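Local structure of hydrazine synthase subunit alpha (Candidatus Kuenenia stuttgartiensis, 5C2V) at residues Gly507-Glu512 / Phe592-Leu597; Ser520-Val525 / Leu636-Gln641; Val608-Asp613 / Ser630-Gly635. The protein condenses hydroxylamine with ammonia to yield hydrazine, as the heme c-containing alpha subunit of the hydrazine synthase complex of an anammox bacterium. All blocks are in the same frame, centred on the assembly; numbering follows the deposited sequence.

Contact 1: Gly507-Glu512 / Phe592-Leu597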
# COMPACT_ATOMS: atom_id res chain seq x y z
N GLY D 507 -16.74 15.57 24.11
CA GLY D 507 -17.98 15.08 24.69
C GLY D 507 -18.78 14.20 23.75
O GLY D 507 -18.41 14.02 22.60
N TYR D 508 -19.89 13.67 24.24
CA TYR D 508 -20.70 12.76 23.45
C TYR D 508 -22.01 13.40 23.01
O TYR D 508 -22.56 14.25 23.72
CB TYR D 508 -21.00 11.48 24.23
CG TYR D 508 -19.78 10.65 24.56
CD1 TYR D 508 -19.42 9.58 23.75
CD2 TYR D 508 -19.01 10.91 25.68
CE1 TYR D 508 -18.32 8.80 24.05
CE2 TYR D 508 -17.91 10.13 25.99
CZ TYR D 508 -17.57 9.08 25.16
OH TYR D 508 -16.47 8.31 25.46
N GLN D 509 -22.51 13.00 21.85
CA GLN D 509 -23.80 13.50 21.38
C GLN D 509 -24.64 12.38 20.77
O GLN D 509 -24.14 11.59 19.98
CB GLN D 509 -23.61 14.63 20.37
CG GLN D 509 -24.89 15.35 20.01
CD GLN D 509 -25.56 15.98 21.22
OE1 GLN D 509 -26.76 15.84 21.43
NE2 GLN D 509 -24.77 16.68 22.03
N TYR D 510 -25.92 12.33 21.11
CA TYR D 510 -26.78 11.25 20.62
C TYR D 510 -27.04 11.36 19.12
O TYR D 510 -26.89 12.43 18.53
CB TYR D 510 -28.12 11.23 21.38
CG TYR D 510 -28.96 12.48 21.23
CD1 TYR D 510 -29.87 12.61 20.18
CD2 TYR D 510 -28.88 13.52 22.15
CE1 TYR D 510 -30.65 13.74 20.04
CE2 TYR D 510 -29.66 14.65 22.02
CZ TYR D 510 -30.54 14.76 20.96
OH TYR D 510 -31.32 15.89 20.83
N VAL D 511 -27.41 10.24 18.51
CA VAL D 511 -27.71 10.19 17.09
C VAL D 511 -29.16 9.78 16.86
O VAL D 511 -29.66 8.85 17.49
CB VAL D 511 -26.77 9.20 16.35
CG1 VAL D 511 -27.20 9.03 14.90
CG2 VAL D 511 -25.33 9.69 16.43
N GLU D 512 -29.84 10.49 15.96
CA GLU D 512 -31.24 10.21 15.65
C GLU D 512 -31.40 8.86 14.97
O GLU D 512 -30.44 8.31 14.43
CB GLU D 512 -31.82 11.32 14.77
CG GLU D 512 -31.81 12.70 15.40
CD GLU D 512 -32.82 12.85 16.52
OE1 GLU D 512 -32.72 13.84 17.29
OE2 GLU D 512 -33.72 11.99 16.64
N PHE D 592 -25.32 20.94 23.57
CA PHE D 592 -23.87 20.86 23.70
C PHE D 592 -23.42 19.43 23.99
O PHE D 592 -24.20 18.62 24.50
CB PHE D 592 -23.37 21.80 24.80
CG PHE D 592 -23.46 23.26 24.43
CD1 PHE D 592 -24.61 23.98 24.68
CD2 PHE D 592 -22.40 23.90 23.82
CE1 PHE D 592 -24.70 25.32 24.34
CE2 PHE D 592 -22.48 25.23 23.47
CZ PHE D 592 -23.63 25.94 23.74
N ALA D 593 -22.17 19.12 23.65
CA ALA D 593 -21.63 17.78 23.86
C ALA D 593 -21.68 17.37 25.33
O ALA D 593 -21.16 18.08 26.20
CB ALA D 593 -20.20 17.71 23.33
N PHE D 594 -22.29 16.22 25.59
CA PHE D 594 -22.45 15.72 26.95
C PHE D 594 -21.16 15.07 27.44
O PHE D 594 -20.39 14.52 26.66
CB PHE D 594 -23.61 14.73 27.03
CG PHE D 594 -24.94 15.32 26.68
CD1 PHE D 594 -25.32 15.49 25.35
CD2 PHE D 594 -25.83 15.70 27.67
CE1 PHE D 594 -26.55 16.03 25.03
CE2 PHE D 594 -27.06 16.24 27.35
CZ PHE D 594 -27.42 16.41 26.03
N ARG D 595 -20.93 15.13 28.75
CA ARG D 595 -19.69 14.62 29.33
C ARG D 595 -19.69 13.10 29.48
O ARG D 595 -18.69 12.45 29.17
CB ARG D 595 -19.44 15.28 30.69
CG ARG D 595 -18.32 14.63 31.49
CD ARG D 595 -17.94 15.47 32.70
NE ARG D 595 -16.89 16.44 32.38
CZ ARG D 595 -15.68 16.43 32.92
NH1 ARG D 595 -15.36 15.51 33.82
NH2 ARG D 595 -14.79 17.35 32.57
N TYR D 596 -20.80 12.53 29.93
CA TYR D 596 -20.83 11.10 30.24
C TYR D 596 -21.89 10.32 29.45
O TYR D 596 -22.63 10.90 28.66
CB TYR D 596 -21.08 10.89 31.74
CG TYR D 596 -19.97 11.39 32.63
CD1 TYR D 596 -18.63 11.17 32.30
CD2 TYR D 596 -20.25 12.10 33.79
CE1 TYR D 596 -17.61 11.63 33.12
CE2 TYR D 596 -19.24 12.56 34.61
CZ TYR D 596 -17.92 12.33 34.27
OH TYR D 596 -16.92 12.79 35.08
N LEU D 597 -21.93 9.02 29.68
CA LEU D 597 -22.95 8.15 29.10
C LEU D 597 -23.78 7.46 30.16
O LEU D 597 -23.35 7.30 31.31
CB LEU D 597 -22.33 7.09 28.19
CG LEU D 597 -22.29 7.40 26.70
CD1 LEU D 597 -21.20 8.39 26.45
CD2 LEU D 597 -22.08 6.14 25.88
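A single antiparallel beta bridge joins Y508 and F594, a hydrogen-bonded pair. Y508 N donates to F594 O at 2.6 Å, and F594 N returns a bond to Y508 O at 2.7 Å. Next to the bridge, A593 CB rests on G507 CA at 3.7 Å. The phi of G507 (153°) is one that suits glycine. Y508 carries the apolar part. L597 CD1 sits over the centre of its ring, 3.3 Å from the Y508 ring centroid, as a CH-pi contact, and the two side chains cross at about a right angle. The Y508 hydroxyl, at the far end of the ring from CB, hydrogen-bonds to E759 OE2 and R463 NE. E759 belongs to helix 751-762, whose Y755 touches both Y508 and L597. The bridge is made at the outer strand 503-510 of the four-stranded middle-domain sheet. Segment 592-597 then enters the hairpin 596-599/605-609 through a classic beta bulge, where R595 and Y596 both face K609. On the other flank, Q509 bends at chi2 (60°). Its NE2 comes to the edge of the F594 ring, 3.5 Å from F594 CE1, with the amide and ring planes 47° apart. The same NE2 gives a weak bond to F592 O at 3.2 Å. Y508 O also lies at this ring's edge, in its plane, 3.4 Å from F594 CD1. The Y510 ring comes near the same ring, its CD2 4.5 Å from F594 CE1.

Contact 2: Ser520-Val525 / Leu636-Gln641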
# COMPACT_ATOMS: atom_id res chain seq x y z
N SER D 520 -23.57 21.35 19.42
CA SER D 520 -22.80 22.56 19.70
C SER D 520 -21.57 22.18 20.52
O SER D 520 -21.64 21.32 21.39
CB SER D 520 -23.66 23.59 20.45
OG SER D 520 -24.86 23.86 19.76
N GLN D 521 -20.45 22.83 20.24
CA GLN D 521 -19.19 22.48 20.87
C GLN D 521 -18.17 23.61 20.79
O GLN D 521 -18.46 24.68 20.26
CB GLN D 521 -18.61 21.23 20.23
CG GLN D 521 -18.23 21.43 18.77
CD GLN D 521 -17.41 20.29 18.22
OE1 GLN D 521 -17.81 19.13 18.30
NE2 GLN D 521 -16.26 20.61 17.66
N LEU D 522 -16.97 23.35 21.30
CA LEU D 522 -15.88 24.31 21.29
C LEU D 522 -15.50 24.72 19.87
O LEU D 522 -15.67 23.94 18.92
CB LEU D 522 -14.66 23.75 22.01
CG LEU D 522 -14.76 23.48 23.51
CD1 LEU D 522 -13.71 22.48 23.94
CD2 LEU D 522 -14.61 24.77 24.29
N SER D 523 -14.98 25.93 19.72
CA SER D 523 -14.54 26.43 18.43
C SER D 523 -13.09 26.91 18.52
O SER D 523 -12.57 27.10 19.62
CB SER D 523 -15.45 27.55 17.94
OG SER D 523 -15.33 28.70 18.75
N ASP D 524 -12.46 27.08 17.36
CA ASP D 524 -11.04 27.45 17.27
C ASP D 524 -10.14 26.41 17.93
O ASP D 524 -9.03 26.73 18.38
CB ASP D 524 -10.80 28.83 17.89
CG ASP D 524 -11.38 29.96 17.06
OD1 ASP D 524 -11.46 29.80 15.82
OD2 ASP D 524 -11.73 31.00 17.64
N VAL D 525 -10.60 25.17 18.00
CA VAL D 525 -9.80 24.07 18.53
C VAL D 525 -9.90 22.85 17.61
O VAL D 525 -10.95 22.59 17.03
CB VAL D 525 -10.25 23.68 19.96
CG1 VAL D 525 -10.00 24.82 20.94
CG2 VAL D 525 -11.71 23.27 19.98
N LEU D 636 -17.40 23.90 27.81
CA LEU D 636 -16.68 25.06 27.30
C LEU D 636 -15.48 25.46 28.15
O LEU D 636 -14.74 26.37 27.80
CB LEU D 636 -17.63 26.25 27.15
CG LEU D 636 -18.74 26.08 26.11
CD1 LEU D 636 -19.38 27.43 25.78
CD2 LEU D 636 -18.20 25.42 24.85
N THR D 637 -15.28 24.77 29.27
CA THR D 637 -14.14 25.09 30.13
C THR D 637 -12.96 24.18 29.83
O THR D 637 -13.00 22.98 30.10
CB THR D 637 -14.51 24.97 31.62
OG1 THR D 637 -15.78 25.60 31.86
CG2 THR D 637 -13.45 25.63 32.49
N LEU D 638 -11.90 24.76 29.26
CA LEU D 638 -10.72 24.00 28.86
C LEU D 638 -10.01 23.39 30.06
O LEU D 638 -9.40 22.32 29.96
CB LEU D 638 -9.76 24.89 28.08
CG LEU D 638 -10.22 25.38 26.71
CD1 LEU D 638 -9.17 26.27 26.06
CD2 LEU D 638 -10.56 24.20 25.81
N ASP D 639 -10.10 24.08 31.19
CA ASP D 639 -9.50 23.61 32.44
C ASP D 639 -10.08 22.26 32.84
O ASP D 639 -9.36 21.36 33.28
CB ASP D 639 -9.74 24.64 33.55
CG ASP D 639 -8.80 24.48 34.73
OD1 ASP D 639 -8.44 23.33 35.06
OD2 ASP D 639 -8.43 25.50 35.33
N LYS D 640 -11.39 22.11 32.67
CA LYS D 640 -12.12 20.96 33.18
C LYS D 640 -12.38 19.85 32.15
O LYS D 640 -13.05 18.86 32.47
CB LYS D 640 -13.44 21.44 33.78
CG LYS D 640 -13.27 22.68 34.64
CD LYS D 640 -14.59 23.20 35.17
CE LYS D 640 -15.10 22.35 36.32
NZ LYS D 640 -16.30 22.97 36.95
N GLN D 641 -11.88 20.01 30.93
CA GLN D 641 -12.10 19.02 29.88
C GLN D 641 -11.49 17.66 30.25
O GLN D 641 -10.31 17.58 30.61
CB GLN D 641 -11.53 19.50 28.55
CG GLN D 641 -12.02 18.71 27.34
CD GLN D 641 -11.43 19.20 26.03
OE1 GLN D 641 -10.22 19.36 25.91
NE2 GLN D 641 -12.29 19.44 25.05
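Q641 NE2 packs on L522 CD1 at 3.5 Å and hydrogen-bonds to Q466 OE1. The other end of the same amide, Q641 OE1, bonds to Y468 OH, so both ends of the group are held and its rotation is probably fixed. The Q641 chain runs out extended, with CG anti to the backbone N (chi1 -165°). L522 ends strand 517-522, an outer strand of the mixed three-stranded sheet with 428-433 and 553-556. The last of these strands bears C556, which is bound covalently to a heme c. The partner, 636-641, is a loop of the cytochrome c family region, so the contact probably ties the middle domain to the C-terminal, cytochrome c-like part. The loop turns at T637-K640, where K640 N bonds to T637 O at 3.2 Å. L522 meets the loop with both methyls, CD1 on Q641 and L638, CD2 on L636. L522 and L636 slide past each other in opposite directions, and L522 CD2 meets L636 CD2 at 3.7 Å. L522 CD2 also lies 3.7 Å from L636 CA. The CB of Q521 points away from the loop, and its OE1 bonds to W431 NE1. A chi2 of 159° sets L522 CD1 roughly anti to CA, at the far end of the side chain. There it also meets L638, whose chain crosses obliquely, with CD2 4.0 Å from L522 CD1.

Contact 3: Val608-Asp613 / Ser630-Gly635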
# COMPACT_ATOMS: atom_id res chain seq x y z
N VAL D 608 -27.30 9.84 27.06
CA VAL D 608 -26.20 10.77 27.34
C VAL D 608 -26.40 11.45 28.69
O VAL D 608 -27.53 11.61 29.15
CB VAL D 608 -26.08 11.84 26.24
CG1 VAL D 608 -25.56 11.23 24.95
CG2 VAL D 608 -27.41 12.53 26.02
N LYS D 609 -25.30 11.83 29.33
CA LYS D 609 -25.36 12.37 30.68
C LYS D 609 -24.55 13.65 30.87
O LYS D 609 -23.40 13.75 30.42
CB LYS D 609 -24.89 11.32 31.68
CG LYS D 609 -25.16 11.66 33.14
CD LYS D 609 -24.68 10.55 34.05
CE LYS D 609 -25.09 10.81 35.49
NZ LYS D 609 -26.58 10.88 35.63
N HIS D 610 -25.16 14.63 31.53
CA HIS D 610 -24.50 15.90 31.83
C HIS D 610 -23.37 15.74 32.84
O HIS D 610 -23.41 14.87 33.71
CB HIS D 610 -25.52 16.92 32.37
CG HIS D 610 -26.34 17.58 31.31
ND1 HIS D 610 -25.78 18.34 30.30
CD2 HIS D 610 -27.68 17.62 31.12
CE1 HIS D 610 -26.74 18.81 29.53
NE2 HIS D 610 -27.90 18.39 30.00
N GLY D 611 -22.35 16.60 32.72
CA GLY D 611 -21.23 16.59 33.64
C GLY D 611 -21.30 17.76 34.61
O GLY D 611 -22.35 18.39 34.75
N GLU D 612 -20.19 18.05 35.28
CA GLU D 612 -20.16 19.13 36.25
C GLU D 612 -19.96 20.48 35.57
O GLU D 612 -20.32 21.52 36.14
CB GLU D 612 -19.05 18.91 37.28
CG GLU D 612 -19.21 19.71 38.58
CD GLU D 612 -18.67 21.13 38.47
OE1 GLU D 612 -17.87 21.40 37.56
OE2 GLU D 612 -19.07 21.98 39.30
N ASP D 613 -19.45 20.50 34.35
CA ASP D 613 -19.17 21.79 33.75
C ASP D 613 -20.44 22.22 33.04
O ASP D 613 -20.75 21.78 31.93
CB ASP D 613 -17.99 21.70 32.78
CG ASP D 613 -17.72 23.00 32.06
OD1 ASP D 613 -17.90 24.07 32.67
OD2 ASP D 613 -17.32 22.95 30.87
N SER D 630 -31.00 27.97 24.13
CA SER D 630 -32.01 27.28 24.92
C SER D 630 -31.41 26.18 25.79
O SER D 630 -31.91 25.90 26.88
CB SER D 630 -33.08 26.67 24.00
OG SER D 630 -33.47 27.59 22.99
N GLN D 631 -30.34 25.56 25.31
CA GLN D 631 -29.76 24.40 25.96
C GLN D 631 -28.73 24.76 27.01
O GLN D 631 -28.07 25.80 26.91
CB GLN D 631 -29.13 23.47 24.91
CG GLN D 631 -29.98 23.28 23.67
CD GLN D 631 -31.30 22.58 23.95
OE1 GLN D 631 -31.47 21.95 24.99
NE2 GLN D 631 -32.24 22.70 23.02
N PRO D 632 -28.58 23.91 28.04
CA PRO D 632 -27.54 24.07 29.06
C PRO D 632 -26.15 24.15 28.44
O PRO D 632 -25.88 23.47 27.45
CB PRO D 632 -27.68 22.81 29.91
CG PRO D 632 -29.10 22.39 29.74
CD PRO D 632 -29.44 22.75 28.32
N VAL D 633 -25.28 24.98 29.02
CA VAL D 633 -23.95 25.19 28.46
C VAL D 633 -22.95 24.22 29.08
O VAL D 633 -22.63 24.33 30.26
CB VAL D 633 -23.47 26.63 28.70
CG1 VAL D 633 -22.09 26.84 28.10
CG2 VAL D 633 -24.47 27.62 28.12
N GLU D 634 -22.44 23.29 28.28
CA GLU D 634 -21.55 22.26 28.80
C GLU D 634 -20.30 22.06 27.95
O GLU D 634 -20.36 22.07 26.72
CB GLU D 634 -22.31 20.93 28.91
CG GLU D 634 -21.47 19.78 29.45
CD GLU D 634 -22.30 18.56 29.82
OE1 GLU D 634 -21.82 17.75 30.64
OE2 GLU D 634 -23.42 18.42 29.29
N GLY D 635 -19.17 21.89 28.62
CA GLY D 635 -17.92 21.53 27.96
C GLY D 635 -17.17 22.68 27.32
O GLY D 635 -16.40 22.48 26.39
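The H610 imidazole and the E634 carboxylate are turned with their planes 29° apart. H610 ND1 donates to E634 OE2 at 2.6 Å, with an angle of 152° at the hydrogen. The oxygen lies close to the ring plane, but the donor approaches it from above the carboxylate plane. E634 gets there fully stretched, with CG anti to the backbone N (chi1 -180°) and an extended chain beyond. The carboxylate may favour a protonated imidazole. This is a His-carboxylate hydrogen bond, and it ties the end of strand 605-609 to the loop that leads on toward helix 646-657, within the cytochrome c family region. The other oxygen, OE1, faces the backbone N of G611, a bond whose modelled length is too short to be trusted. R595 N adds a weak bond to OE1. P632 crosses H610 at about a right angle, its CB 4.1 Å from H610 CE1, and the F594 ring also meets the imidazole. Further along, D613 O accepts a CA-H...O contact from E634 CA at 3.3 Å. D613 OD2 takes a weak bond from G635 N at 3.1 Å, while D613 OD1 bonds to T637 OG1.

Overall arrangement
From the N terminus, strand 503-510 opens contact 1 and strand 517-522 then opens contact 2. The chain next passes the heme-binding C556, C559 and Y564 before 592-597 returns to close contact 1. Contact 2 is still open, so the two cross. Contact 3 opens at 608-613 and closes at 630-635, inside the span of contact 2, which closes last at 636-641. Contacts 1 and 3 follow in series and share the hairpin 596-599/605-609, where Y596 O meets K609 N. A593 N and S520 O link contacts 1 and 2; the K640-E612 salt bridge links 2 and 3. Contact 2 ties strand 517-522 to the loop before helix 646-657, contact 1 ties strand 503-510 to the hairpin, and contact 3 ties the hairpin to that same loop.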